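Local coordinates for cell surface protein (Faecalibacterium prausnitzii A2-165, PDB 4GT6), which is of unknown function but, as an extracellular protein built of leucine-rich repeats of the BspA type, probably binds other proteins at the cell surface, at residues 16-21 with 42-47; 87-92 with 114-119; 163-168 with 182-187; 334-339 with 354-359. All coordinates share one frame; numbering follows the deposited sequence.

Contact 1 of 4, residues 16-21 with 42-47; sequences FILNAD and VTHGAY. With EDO (1,2-ethanediol), chain O; EDO (1,2-ethanediol), chain Q.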
loop_
_atom_site.group_PDB
_atom_site.type_symbol
_atom_site.label_atom_id
_atom_site.label_comp_id
_atom_site.label_asym_id
_atom_site.label_seq_id
_atom_site.Cartn_x
_atom_site.Cartn_y
_atom_site.Cartn_z
ATOM N N PHE A 16 4.075 -4.265 -34.853
ATOM C CA PHE A 16 3.322 -3.072 -34.511
ATOM C C PHE A 16 2.003 -3.022 -35.243
ATOM O O PHE A 16 1.807 -3.686 -36.273
ATOM C CB PHE A 16 4.155 -1.800 -34.838
ATOM C CG PHE A 16 4.507 -1.649 -36.307
ATOM C CD1 PHE A 16 5.640 -2.269 -36.837
ATOM C CD2 PHE A 16 3.682 -0.921 -37.170
ATOM C CE1 PHE A 16 5.942 -2.166 -38.205
ATOM C CE2 PHE A 16 3.991 -0.814 -38.537
ATOM C CZ PHE A 16 5.137 -1.407 -39.037
ATOM N N ILE A 17 1.112 -2.204 -34.715
ATOM C CA ILE A 17 -0.188 -1.905 -35.325
ATOM C C ILE A 17 -0.199 -0.397 -35.650
ATOM O O ILE A 17 0.601 0.366 -35.088
ATOM C CB ILE A 17 -1.391 -2.345 -34.454
ATOM C CG1 ILE A 17 -1.427 -1.593 -33.094
ATOM C CG2 ILE A 17 -1.414 -3.882 -34.292
ATOM C CD1 ILE A 17 -2.739 -1.695 -32.291
ATOM N N LEU A 18 -1.106 0.014 -36.539
ATOM C CA LEU A 18 -1.226 1.409 -36.952
ATOM C C LEU A 18 -2.363 2.070 -36.215
ATOM O O LEU A 18 -3.457 1.507 -36.102
ATOM C CB LEU A 18 -1.407 1.500 -38.487
ATOM C CG LEU A 18 -0.363 0.727 -39.323
ATOM C CD1 LEU A 18 -0.700 0.770 -40.822
ATOM C CD2 LEU A 18 1.066 1.238 -39.076
ATOM N N ASN A 19 -2.092 3.275 -35.686
ATOM C CA ASN A 19 -3.051 4.087 -34.937
ATOM C C ASN A 19 -3.798 5.049 -35.870
ATOM O O ASN A 19 -3.302 5.356 -36.962
ATOM C CB ASN A 19 -2.309 4.853 -33.855
ATOM C CG ASN A 19 -1.585 3.918 -32.908
ATOM O OD1 ASN A 19 -2.058 2.822 -32.618
ATOM N ND2 ASN A 19 -0.414 4.309 -32.457
ATOM N N ALA A 20 -4.972 5.535 -35.424
ATOM C CA ALA A 20 -5.829 6.460 -36.178
ATOM C C ALA A 20 -5.128 7.806 -36.491
ATOM O O ALA A 20 -5.546 8.487 -37.427
ATOM C CB ALA A 20 -7.112 6.727 -35.397
ATOM N N ASP A 21 -4.104 8.203 -35.697
ATOM C CA ASP A 21 -3.400 9.483 -35.905
ATOM C C ASP A 21 -2.095 9.286 -36.703
ATOM O O ASP A 21 -1.216 10.146 -36.656
ATOM C CB ASP A 21 -3.108 10.162 -34.549
ATOM C CG ASP A 21 -2.110 9.424 -33.679
ATOM O OD1 ASP A 21 -1.796 8.253 -33.992
ATOM O OD2 ASP A 21 -1.650 10.013 -32.666
ATOM N N VAL A 42 8.838 3.230 -37.410
ATOM C CA VAL A 42 8.679 1.946 -38.100
ATOM C C VAL A 42 8.158 2.244 -39.506
ATOM O O VAL A 42 7.493 3.268 -39.725
ATOM C CB VAL A 42 7.790 0.912 -37.352
ATOM C CG1 VAL A 42 8.465 0.422 -36.062
ATOM C CG2 VAL A 42 6.393 1.468 -37.066
ATOM N N THR A 43 8.456 1.350 -40.442
ATOM C CA THR A 43 8.026 1.507 -41.832
ATOM C C THR A 43 7.036 0.413 -42.205
ATOM O O THR A 43 7.216 -0.752 -41.832
ATOM C CB THR A 43 9.253 1.510 -42.771
ATOM O OG1 THR A 43 10.108 2.586 -42.383
ATOM C CG2 THR A 43 8.872 1.682 -44.261
ATOM N N HIS A 44 5.979 0.809 -42.933
ATOM C CA HIS A 44 5.024 -0.106 -43.537
ATOM C C HIS A 44 4.563 0.464 -44.883
ATOM O O HIS A 44 4.037 1.576 -44.948
ATOM C CB HIS A 44 3.826 -0.447 -42.639
ATOM C CG HIS A 44 2.934 -1.451 -43.298
ATOM N ND1 HIS A 44 1.672 -1.106 -43.756
ATOM C CD2 HIS A 44 3.212 -2.720 -43.693
ATOM C CE1 HIS A 44 1.201 -2.190 -44.353
ATOM N NE2 HIS A 44 2.096 -3.182 -44.350
ATOM N N GLY A 45 4.799 -0.293 -45.947
ATOM C CA GLY A 45 4.437 0.132 -47.295
ATOM C C GLY A 45 5.176 1.390 -47.702
ATOM O O GLY A 45 6.401 1.464 -47.571
ATOM N N ALA A 46 4.414 2.415 -48.112
ATOM C CA ALA A 46 4.931 3.713 -48.565
ATOM C C ALA A 46 5.143 4.715 -47.418
ATOM O O ALA A 46 5.592 5.832 -47.689
ATOM C CB ALA A 46 3.968 4.316 -49.583
ATOM N N TYR A 47 4.814 4.347 -46.159
ATOM C CA TYR A 47 4.870 5.323 -45.068
ATOM C C TYR A 47 5.735 4.934 -43.880
ATOM O O TYR A 47 5.920 3.761 -43.567
ATOM C CB TYR A 47 3.447 5.648 -44.541
ATOM C CG TYR A 47 2.484 6.115 -45.619
ATOM C CD1 TYR A 47 2.490 7.434 -46.066
ATOM C CD2 TYR A 47 1.545 5.244 -46.167
ATOM C CE1 TYR A 47 1.607 7.865 -47.067
ATOM C CE2 TYR A 47 0.666 5.660 -47.174
ATOM C CZ TYR A 47 0.694 6.973 -47.614
ATOM O OH TYR A 47 -0.183 7.373 -48.603
HETATM C C1 EDO O . 9.908 5.707 -47.051
HETATM O O1 EDO O . 8.793 6.419 -46.540
HETATM C C2 EDO O . 9.689 4.189 -46.869
HETATM O O2 EDO O . 8.503 3.780 -47.530
HETATM C C1 EDO Q . 11.119 -2.196 -43.588
HETATM O O1 EDO Q . 11.840 -3.104 -42.771
HETATM C C2 EDO Q . 9.652 -2.671 -43.708
HETATM O O2 EDO Q . 9.065 -2.708 -42.417
#

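Contact 2 of 4, residues 87-92 with 114-119; sequences TSLKRV and SELTDI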
loop_
_atom_site.group_PDB
_atom_site.type_symbol
_atom_site.label_atom_id
_atom_site.label_comp_id
_atom_site.label_asym_id
_atom_site.label_seq_id
_atom_site.Cartn_x
_atom_site.Cartn_y
_atom_site.Cartn_z
ATOM N N THR A 87 12.846 -8.327 -13.704
ATOM C CA THR A 87 13.388 -8.227 -12.344
ATOM C C THR A 87 14.845 -7.798 -12.264
ATOM O O THR A 87 15.307 -7.543 -11.156
ATOM C CB THR A 87 13.184 -9.547 -11.572
ATOM O OG1 THR A 87 13.869 -10.561 -12.272
ATOM C CG2 THR A 87 11.698 -9.959 -11.486
ATOM N N SER A 88 15.557 -7.676 -13.395
ATOM C CA SER A 88 16.932 -7.166 -13.342
ATOM C C SER A 88 17.037 -5.827 -14.088
ATOM O O SER A 88 18.135 -5.277 -14.240
ATOM C CB SER A 88 17.907 -8.202 -13.918
ATOM O OG SER A 88 18.095 -9.261 -12.981
ATOM N N LEU A 89 15.892 -5.312 -14.569
ATOM C CA LEU A 89 15.854 -4.043 -15.294
ATOM C C LEU A 89 16.286 -2.908 -14.333
ATOM O O LEU A 89 15.641 -2.700 -13.298
ATOM C CB LEU A 89 14.457 -3.799 -15.877
ATOM C CG LEU A 89 14.206 -2.442 -16.573
ATOM C CD1 LEU A 89 15.090 -2.281 -17.829
ATOM C CD2 LEU A 89 12.706 -2.326 -17.001
ATOM N N LYS A 90 17.403 -2.238 -14.657
ATOM C CA LYS A 90 17.972 -1.181 -13.794
ATOM C C LYS A 90 17.486 0.207 -14.129
ATOM O O LYS A 90 17.361 1.050 -13.233
ATOM C CB LYS A 90 19.517 -1.128 -13.934
ATOM C CG LYS A 90 20.295 -2.409 -13.621
ATOM C CD LYS A 90 20.114 -2.836 -12.185
ATOM C CE LYS A 90 21.141 -3.855 -11.718
ATOM N NZ LYS A 90 20.889 -4.228 -10.282
ATOM N N ARG A 91 17.280 0.478 -15.425
ATOM C CA ARG A 91 16.957 1.828 -15.872
ATOM C C ARG A 91 16.075 1.848 -17.098
ATOM O O ARG A 91 16.189 0.980 -17.975
ATOM C CB ARG A 91 18.267 2.612 -16.166
ATOM C CG ARG A 91 19.100 2.109 -17.372
ATOM C CD ARG A 91 20.546 2.615 -17.404
ATOM N NE ARG A 91 21.274 2.193 -16.206
ATOM C CZ ARG A 91 21.873 1.013 -16.048
ATOM N NH1 ARG A 91 21.901 0.133 -17.043
ATOM N NH2 ARG A 91 22.452 0.707 -14.897
ATOM N N VAL A 92 15.233 2.862 -17.172
ATOM C CA VAL A 92 14.352 3.122 -18.298
ATOM C C VAL A 92 14.665 4.556 -18.654
ATOM O O VAL A 92 14.310 5.437 -17.873
ATOM C CB VAL A 92 12.860 2.862 -17.956
ATOM C CG1 VAL A 92 11.990 3.224 -19.142
ATOM C CG2 VAL A 92 12.640 1.400 -17.579
ATOM N N SER A 114 12.058 -5.161 -9.496
ATOM C CA SER A 114 12.644 -4.981 -8.170
ATOM C C SER A 114 14.082 -4.424 -8.169
ATOM O O SER A 114 14.588 -4.091 -7.095
ATOM C CB SER A 114 12.559 -6.279 -7.367
ATOM O OG SER A 114 13.392 -7.285 -7.910
ATOM N N GLU A 115 14.709 -4.227 -9.343
ATOM C CA GLU A 115 16.051 -3.630 -9.396
ATOM C C GLU A 115 16.040 -2.281 -10.106
ATOM O O GLU A 115 17.093 -1.649 -10.254
ATOM C CB GLU A 115 17.068 -4.587 -10.056
ATOM C CG GLU A 115 17.347 -5.730 -9.102
ATOM C CD GLU A 115 18.501 -6.659 -9.429
ATOM O OE1 GLU A 115 19.139 -6.479 -10.487
ATOM O OE2 GLU A 115 18.821 -7.511 -8.571
ATOM N N LEU A 116 14.839 -1.813 -10.484
ATOM C CA LEU A 116 14.667 -0.573 -11.232
ATOM C C LEU A 116 14.953 0.650 -10.329
ATOM O O LEU A 116 14.370 0.769 -9.264
ATOM C CB LEU A 116 13.239 -0.533 -11.811
ATOM C CG LEU A 116 12.843 0.704 -12.599
ATOM C CD1 LEU A 116 13.716 0.878 -13.901
ATOM C CD2 LEU A 116 11.348 0.642 -12.931
ATOM N N THR A 117 15.928 1.470 -10.715
ATOM C CA THR A 117 16.306 2.650 -9.908
ATOM C C THR A 117 16.112 3.981 -10.649
ATOM O O THR A 117 15.867 5.000 -10.000
ATOM C CB THR A 117 17.771 2.559 -9.436
ATOM O OG1 THR A 117 18.640 2.410 -10.565
ATOM C CG2 THR A 117 17.999 1.420 -8.454
ATOM N N ASP A 118 16.247 3.974 -11.983
ATOM C CA ASP A 118 16.168 5.190 -12.797
ATOM C C ASP A 118 14.933 5.175 -13.665
ATOM O O ASP A 118 14.845 4.368 -14.593
ATOM C CB ASP A 118 17.436 5.338 -13.665
ATOM C CG ASP A 118 18.752 5.374 -12.902
ATOM O OD1 ASP A 118 18.726 5.637 -11.678
ATOM O OD2 ASP A 118 19.807 5.152 -13.531
ATOM N N ILE A 119 13.975 6.069 -13.367
ATOM C CA ILE A 119 12.731 6.160 -14.131
ATOM C C ILE A 119 12.406 7.620 -14.573
ATOM O O ILE A 119 11.366 8.144 -14.167
ATOM C CB ILE A 119 11.524 5.526 -13.370
ATOM C CG1 ILE A 119 11.425 5.996 -11.905
ATOM C CG2 ILE A 119 11.548 4.035 -13.481
ATOM C CD1 ILE A 119 10.004 5.790 -11.229
HETATM O O HOH W 1 20.279 -8.700 -11.378
HETATM O O HOH W 2 19.463 -1.918 -9.029
#

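Contact 3 of 4, residues 163-168 with 182-187; sequences HTVTLP and TALTQI. With EDO (1,2-ethanediol), chain J; EDO (1,2-ethanediol), chain H.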
loop_
_atom_site.group_PDB
_atom_site.type_symbol
_atom_site.label_atom_id
_atom_site.label_comp_id
_atom_site.label_asym_id
_atom_site.label_seq_id
_atom_site.Cartn_x
_atom_site.Cartn_y
_atom_site.Cartn_z
ATOM N N HIS A 163 11.839 6.095 0.237
ATOM C CA HIS A 163 11.800 6.832 1.512
ATOM C C HIS A 163 11.200 8.236 1.396
ATOM O O HIS A 163 10.891 8.839 2.431
ATOM C CB HIS A 163 13.200 6.898 2.141
ATOM C CG HIS A 163 14.211 7.624 1.304
ATOM N ND1 HIS A 163 14.249 9.007 1.257
ATOM C CD2 HIS A 163 15.175 7.131 0.489
ATOM C CE1 HIS A 163 15.249 9.312 0.440
ATOM N NE2 HIS A 163 15.813 8.217 -0.070
ATOM N N THR A 164 11.087 8.777 0.171
ATOM C CA THR A 164 10.522 10.114 -0.039
ATOM C C THR A 164 9.660 10.111 -1.288
ATOM O O THR A 164 10.101 9.652 -2.345
ATOM C CB THR A 164 11.636 11.192 -0.138
ATOM O OG1 THR A 164 12.456 11.155 1.028
ATOM C CG2 THR A 164 11.083 12.607 -0.303
ATOM N N VAL A 165 8.433 10.641 -1.167
ATOM C CA VAL A 165 7.515 10.804 -2.293
ATOM C C VAL A 165 6.979 12.218 -2.229
ATOM O O VAL A 165 6.470 12.643 -1.179
ATOM C CB VAL A 165 6.359 9.762 -2.394
ATOM C CG1 VAL A 165 5.413 10.091 -3.563
ATOM C CG2 VAL A 165 6.896 8.345 -2.579
ATOM N N THR A 166 7.070 12.936 -3.340
ATOM C CA THR A 166 6.514 14.280 -3.439
ATOM C C THR A 166 5.236 14.197 -4.265
ATOM O O THR A 166 5.274 13.792 -5.434
ATOM C CB THR A 166 7.544 15.258 -4.011
ATOM O OG1 THR A 166 8.671 15.255 -3.137
ATOM C CG2 THR A 166 6.984 16.700 -4.151
ATOM N N LEU A 167 4.092 14.530 -3.631
ATOM C CA LEU A 167 2.812 14.532 -4.327
ATOM C C LEU A 167 2.464 15.946 -4.746
ATOM O O LEU A 167 2.697 16.879 -3.973
ATOM C CB LEU A 167 1.688 13.941 -3.453
ATOM C CG LEU A 167 1.812 12.460 -3.057
ATOM C CD1 LEU A 167 0.556 12.021 -2.329
ATOM C CD2 LEU A 167 1.989 11.582 -4.273
ATOM N N PRO A 168 1.891 16.124 -5.954
ATOM C CA PRO A 168 1.541 17.477 -6.410
ATOM C C PRO A 168 0.212 17.968 -5.855
ATOM O O PRO A 168 -0.603 17.172 -5.396
ATOM C CB PRO A 168 1.433 17.285 -7.926
ATOM C CG PRO A 168 0.921 15.912 -8.089
ATOM C CD PRO A 168 1.550 15.110 -6.974
ATOM N N THR A 182 6.281 0.728 2.219
ATOM C CA THR A 182 7.366 1.586 1.740
ATOM C C THR A 182 8.251 2.054 2.905
ATOM O O THR A 182 7.890 1.899 4.073
ATOM C CB THR A 182 6.816 2.776 0.934
ATOM O OG1 THR A 182 5.969 3.557 1.779
ATOM C CG2 THR A 182 6.078 2.335 -0.330
ATOM N N ALA A 183 9.394 2.655 2.576
ATOM C CA ALA A 183 10.355 3.140 3.572
ATOM C C ALA A 183 10.152 4.628 3.871
ATOM O O ALA A 183 11.096 5.269 4.349
ATOM C CB ALA A 183 11.780 2.902 3.064
ATOM N N LEU A 184 8.935 5.189 3.601
ATOM C CA LEU A 184 8.679 6.627 3.808
ATOM C C LEU A 184 9.045 7.075 5.223
ATOM O O LEU A 184 8.590 6.452 6.184
ATOM C CB LEU A 184 7.185 6.941 3.568
ATOM C CG LEU A 184 6.685 6.810 2.128
ATOM C CD1 LEU A 184 5.170 7.029 2.089
ATOM C CD2 LEU A 184 7.420 7.815 1.193
ATOM N N THR A 185 9.873 8.121 5.352
ATOM C CA THR A 185 10.252 8.651 6.677
ATOM C C THR A 185 9.305 9.806 7.038
ATOM O O THR A 185 9.170 10.185 8.204
ATOM C CB THR A 185 11.735 9.078 6.672
ATOM O OG1 THR A 185 11.972 9.913 5.528
ATOM C CG2 THR A 185 12.666 7.885 6.582
ATOM N N GLN A 186 8.666 10.376 6.012
ATOM C CA GLN A 186 7.689 11.440 6.149
ATOM C C GLN A 186 6.664 11.357 5.035
ATOM O O GLN A 186 6.940 10.796 3.960
ATOM C CB GLN A 186 8.336 12.846 6.162
ATOM C CG GLN A 186 8.985 13.268 4.825
ATOM C CD GLN A 186 10.211 12.447 4.489
ATOM O OE1 GLN A 186 11.127 12.302 5.307
ATOM N NE2 GLN A 186 10.201 11.786 3.329
ATOM N N ILE A 187 5.465 11.909 5.322
ATOM C CA ILE A 187 4.314 12.018 4.424
ATOM C C ILE A 187 3.785 13.449 4.438
ATOM O O ILE A 187 3.599 14.002 5.526
ATOM C CB ILE A 187 3.161 11.048 4.861
ATOM C CG1 ILE A 187 3.524 9.567 4.773
ATOM C CG2 ILE A 187 1.874 11.311 4.080
ATOM C CD1 ILE A 187 2.527 8.727 5.609
HETATM C C1 EDO J . 4.154 10.935 0.868
HETATM O O1 EDO J . 4.279 12.342 0.924
HETATM C C2 EDO J . 2.907 10.581 0.040
HETATM O O2 EDO J . 1.775 11.219 0.619
HETATM C C1 EDO H . 11.148 0.241 5.555
HETATM O O1 EDO H . 11.445 0.090 6.914
HETATM C C2 EDO H . 9.908 -0.594 5.175
HETATM O O2 EDO H . 8.743 -0.201 5.920
HETATM O O HOH W 3 7.841 11.680 1.552
#

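Contact 4 of 4, residues 334-339 with 354-359; sequences EQLERI and SNCTAL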
loop_
_atom_site.group_PDB
_atom_site.type_symbol
_atom_site.label_atom_id
_atom_site.label_comp_id
_atom_site.label_asym_id
_atom_site.label_seq_id
_atom_site.Cartn_x
_atom_site.Cartn_y
_atom_site.Cartn_z
ATOM N N GLU A 334 3.967 -13.768 22.822
ATOM C CA GLU A 334 4.844 -14.692 23.557
ATOM C C GLU A 334 5.001 -14.379 25.060
ATOM O O GLU A 334 5.407 -15.271 25.804
ATOM C CB GLU A 334 6.241 -14.752 22.890
ATOM C CG GLU A 334 6.933 -13.406 22.714
ATOM C CD GLU A 334 8.217 -13.391 21.903
ATOM O OE1 GLU A 334 8.188 -13.764 20.707
ATOM O OE2 GLU A 334 9.236 -12.910 22.443
ATOM N N GLN A 335 4.698 -13.142 25.504
ATOM C CA GLN A 335 4.854 -12.748 26.909
ATOM C C GLN A 335 3.505 -12.584 27.621
ATOM O O GLN A 335 3.471 -12.293 28.822
ATOM C CB GLN A 335 5.669 -11.446 27.019
ATOM C CG GLN A 335 7.184 -11.640 26.891
ATOM C CD GLN A 335 7.938 -10.331 27.024
ATOM O OE1 GLN A 335 7.816 -9.598 28.016
ATOM N NE2 GLN A 335 8.728 -9.997 26.010
ATOM N N LEU A 336 2.385 -12.781 26.896
ATOM C CA LEU A 336 1.045 -12.649 27.468
ATOM C C LEU A 336 0.798 -13.750 28.492
ATOM O O LEU A 336 0.798 -14.921 28.124
ATOM C CB LEU A 336 -0.016 -12.666 26.353
ATOM C CG LEU A 336 -1.479 -12.464 26.756
ATOM C CD1 LEU A 336 -1.712 -11.057 27.368
ATOM C CD2 LEU A 336 -2.381 -12.646 25.541
ATOM N N GLU A 337 0.652 -13.372 29.781
ATOM C CA GLU A 337 0.461 -14.314 30.906
ATOM C C GLU A 337 -0.966 -14.354 31.393
ATOM O O GLU A 337 -1.439 -15.403 31.828
ATOM C CB GLU A 337 1.339 -13.922 32.122
ATOM C CG GLU A 337 2.839 -13.938 31.900
ATOM C CD GLU A 337 3.669 -13.283 32.994
ATOM O OE1 GLU A 337 3.086 -12.639 33.900
ATOM O OE2 GLU A 337 4.914 -13.395 32.932
ATOM N N ARG A 338 -1.631 -13.187 31.386
ATOM C CA ARG A 338 -2.962 -13.023 31.932
ATOM C C ARG A 338 -3.900 -12.342 30.953
ATOM O O ARG A 338 -3.548 -11.327 30.347
ATOM C CB ARG A 338 -2.879 -12.188 33.223
ATOM C CG ARG A 338 -4.198 -12.025 33.981
ATOM C CD ARG A 338 -4.129 -10.860 34.947
ATOM N NE ARG A 338 -5.465 -10.393 35.306
ATOM C CZ ARG A 338 -6.066 -9.334 34.773
ATOM N NH1 ARG A 338 -5.433 -8.582 33.878
ATOM N NH2 ARG A 338 -7.291 -8.998 35.153
ATOM N N ILE A 339 -5.115 -12.876 30.844
ATOM C CA ILE A 339 -6.154 -12.251 30.029
ATOM C C ILE A 339 -7.493 -12.389 30.749
ATOM O O ILE A 339 -7.850 -13.481 31.184
ATOM C CB ILE A 339 -6.214 -12.739 28.549
ATOM C CG1 ILE A 339 -7.315 -11.949 27.760
ATOM C CG2 ILE A 339 -6.401 -14.261 28.441
ATOM C CD1 ILE A 339 -7.042 -11.721 26.331
ATOM N N SER A 354 -2.944 -18.299 19.453
ATOM C CA SER A 354 -1.896 -19.180 18.937
ATOM C C SER A 354 -0.529 -18.592 19.267
ATOM O O SER A 354 -0.381 -17.371 19.310
ATOM C CB SER A 354 -2.050 -19.394 17.433
ATOM O OG SER A 354 -2.052 -18.170 16.719
ATOM N N ASN A 355 0.454 -19.457 19.557
ATOM C CA ASN A 355 1.830 -19.071 19.919
ATOM C C ASN A 355 1.857 -18.056 21.090
ATOM O O ASN A 355 2.559 -17.040 21.037
ATOM C CB ASN A 355 2.606 -18.534 18.701
ATOM C CG ASN A 355 2.905 -19.579 17.659
ATOM O OD1 ASN A 355 2.372 -19.546 16.546
ATOM N ND2 ASN A 355 3.783 -20.515 17.984
ATOM N N CYS A 356 1.026 -18.318 22.111
ATOM C CA CYS A 356 0.933 -17.569 23.364
ATOM C C CYS A 356 1.412 -18.520 24.469
ATOM O O CYS A 356 0.628 -18.986 25.308
ATOM C CB CYS A 356 -0.484 -17.057 23.601
ATOM S SG CYS A 356 -0.920 -15.630 22.571
ATOM N N THR A 357 2.715 -18.818 24.433
ATOM C CA THR A 357 3.344 -19.818 25.300
ATOM C C THR A 357 3.445 -19.391 26.795
ATOM O O THR A 357 3.565 -20.273 27.648
ATOM C CB THR A 357 4.703 -20.258 24.725
ATOM O OG1 THR A 357 5.544 -19.125 24.532
ATOM C CG2 THR A 357 4.555 -21.006 23.402
ATOM N N ALA A 358 3.347 -18.088 27.122
ATOM C CA ALA A 358 3.414 -17.663 28.528
ATOM C C ALA A 358 2.018 -17.606 29.181
ATOM O O ALA A 358 1.924 -17.391 30.392
ATOM C CB ALA A 358 4.098 -16.307 28.642
ATOM N N LEU A 359 0.948 -17.822 28.388
ATOM C CA LEU A 359 -0.449 -17.731 28.819
ATOM C C LEU A 359 -0.831 -18.851 29.795
ATOM O O LEU A 359 -1.018 -20.002 29.389
ATOM C CB LEU A 359 -1.374 -17.710 27.584
ATOM C CG LEU A 359 -2.842 -17.350 27.779
ATOM C CD1 LEU A 359 -3.005 -15.982 28.463
ATOM C CD2 LEU A 359 -3.566 -17.333 26.434
HETATM O O HOH W 4 7.041 -17.386 26.186
HETATM O O HOH W 5 1.858 -15.928 25.989
#

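Contact 1 of 4, residues 16-21 with 42-47
Thr-43 O accepts a 2.8 Å hydrogen bond from O2 of an ethanediol (chain Q), probably left by the crystallisation liquor, and lies 3.5 Å from Phe-16 CZ, at the ring's edge near its plane. The contact packs strand 14-18 against strand 41-44 of the mixed sheet at the N-terminal end of the leucine-rich repeat chain. The short strand segments run at 64° with their axes 9.4 Å apart, and no hydrogen bond joins them. Phe-16 CG sits between the backbone N and carbonyl carbon (chi1 62°), which starts the ring toward Val-42. The two side chains meet tip to tip: Val-42 CG2 stands over the Phe-16 ring centre in a CH-pi contact, 3.5 Å from the centroid and 5° off the normal. In the ring plane lie Leu-18 CD2 and His-44 CB, the latter 4.0 Å from Phe-16 CZ. Ala-24 and Asp-11 touch both Phe-16 and Val-42. An alanine in place of Phe-16 would probably open a gap beneath Val-42 CG2 and leave His-44 CB without its ring-edge neighbour. Beyond, a type II' turn is held by His-44 N to Tyr-47 O at 3.0 Å and Tyr-47 N to His-44 O at 3.1 Å.

Contact 2 of 4, residues 87-92 with 114-119
Residues 87-92 and 114-119 are matching parts of neighbouring coils in the BspA-type leucine-rich repeat region, joined by backbone hydrogen bonds, a salt bridge and apolar packing round Leu-116. The CA of Ser-88 is nearest that of Glu-115, Lys-90 lies against Leu-116, and a single beta bridge links Arg-91 with Asp-118, the pattern of stacked turns in a solenoid. Lys-90 O takes a nearly straight bond from Thr-117 N (2.9 Å, 176° at the hydrogen) and a weak one from Asp-118 N at 3.4 Å. Two residues on, Val-92 N donates to Asp-118 O at 3.0 Å. Beneath the backbone, Leu-116 CD1 lies 3.9 Å from Val-92 CG2 and 4.3 Å from Leu-89 CG, while Val-69 and Ile-71 of strand 68-71 continue the apolar interior toward the preceding coil. The Lys-90 chain bends at chi2 (-62°), which carries CD over toward Glu-115 O. Lys-90 NZ then forms a salt bridge of 2.9 Å with Glu-115 OE1, meeting that oxygen from above the carboxylate plane, 67° out of it. A water accepts from the same NZ and donates to Glu-115 O, a second link between the two side-by-side turns. Glu-115 OE1 is gripped twice, since another water, itself bonded to Ser-88 OG, donates to it at 2.7 Å.

Contact 3 of 4, residues 163-168 with 182-187
Gln-186 has CG between its backbone N and carbonyl carbon (chi1 67°), and a bend at chi2 (-68°) turns CD back toward residues 163-164. From there Gln-186 NE2 makes two weak hydrogen bonds, to His-163 O at 3.2 Å and to Thr-164 OG1 at 3.3 Å. Thr-164 OG1 is also held from the residue before it, hydrogen-bonded to His-163 ND1 at 2.8 Å, and either atom could be the donor. A water adds a further link: it accepts from both Gln-186 NE2 and Val-165 N and donates to Gln-186 O. The firmer backbone bond runs from Thr-185 N to His-163 O at 3.2 Å, with 160° at the hydrogen, and the same oxygen lies 3.4 Å from Leu-184 CA in a CA-H...O contact. His-163 O is therefore approached by three consecutive residues. A leucine in place of Gln-186 would probably leave Thr-164 OG1, His-163 O and the bridging water each without one partner. On the inner side, Leu-184 CD2 packs 3.8 Å from Val-165 CG2. Nearby, an ethanediol (chain J), probably from the crystallisation liquor, donates from O1 to Val-165 O at 3.1 Å and touches Leu-167 and Ile-187. Strand 164-166 pairs with 141-143 and strand 186-189 with 209-212, so this contact spans two separate sheets, joining successive coils of a leucine-rich repeat solenoid through one backbone bond, the Gln-186 amide and a water.

Contact 4 of 4, residues 334-339 with 354-359
Leu-336 and Leu-359 lie side by side and point the same way, both with CG anti to the backbone N (chi1 -177° and -168°), and Leu-336 CG is 4.2 Å from Leu-359 CD1. Leu-359 CD1 also meets Ile-339 CG2 at a slant, at 3.8 Å. Cys-356 SG adds a looser contact, 4.5 Å from Leu-336 CD2. Ile-316, Phe-353 and Ile-362 extend this apolar layer, the interior of the C-terminal part of the leucine-rich repeat solenoid, where strand 338-341 lies between strands 315-317 and 361-364. Toward the surface, Ala-358 CB points at the neighbouring coil and lies 3.3 Å from Glu-334 O. Ala-358 O in turn receives a CA-H...O contact from Glu-337 CA, 3.4 Å long with 157° at the hydrogen. Residues 356-359 form a type I turn, whose Ala-358 amide and Thr-357 hydroxyl reach carbonyls of 334-339 through water. One water donates to Leu-336 O at 2.6 Å and accepts from Ala-358 N at 2.9 Å. Another donates to Glu-334 O at 2.7 Å and is hydrogen-bonded to Thr-357 OG1. With no direct hydrogen bond between these two segments, their joint rests on apolar packing within and water bridges nearer the surface; charge enters just beyond, where Arg-338, also bonded to Ser-315 and Asp-317, makes a salt bridge to Glu-363.

The four contacts follow one another along the chain without touching. Contact 1 belongs to the N-terminal sheet, while contacts 2, 3 and 4 join coils further along the solenoid. The centres of contacts 1 and 2 lie about 30 Å apart. Those of contacts 2 and 3 are about 19 Å apart, and those of contacts 3 and 4 about 37 Å. The centres of contacts 1 and 4 are about 69 Å apart, on opposite sides of the chain's centre. Contacts 2 and 4 both pack leucines and use bridging waters, but of these two only contact 2 also has direct hydrogen bonds and a salt bridge between its segments. No active site is known, and the sodium site of Ser-297 and Glu-320 includes no residue of these segments.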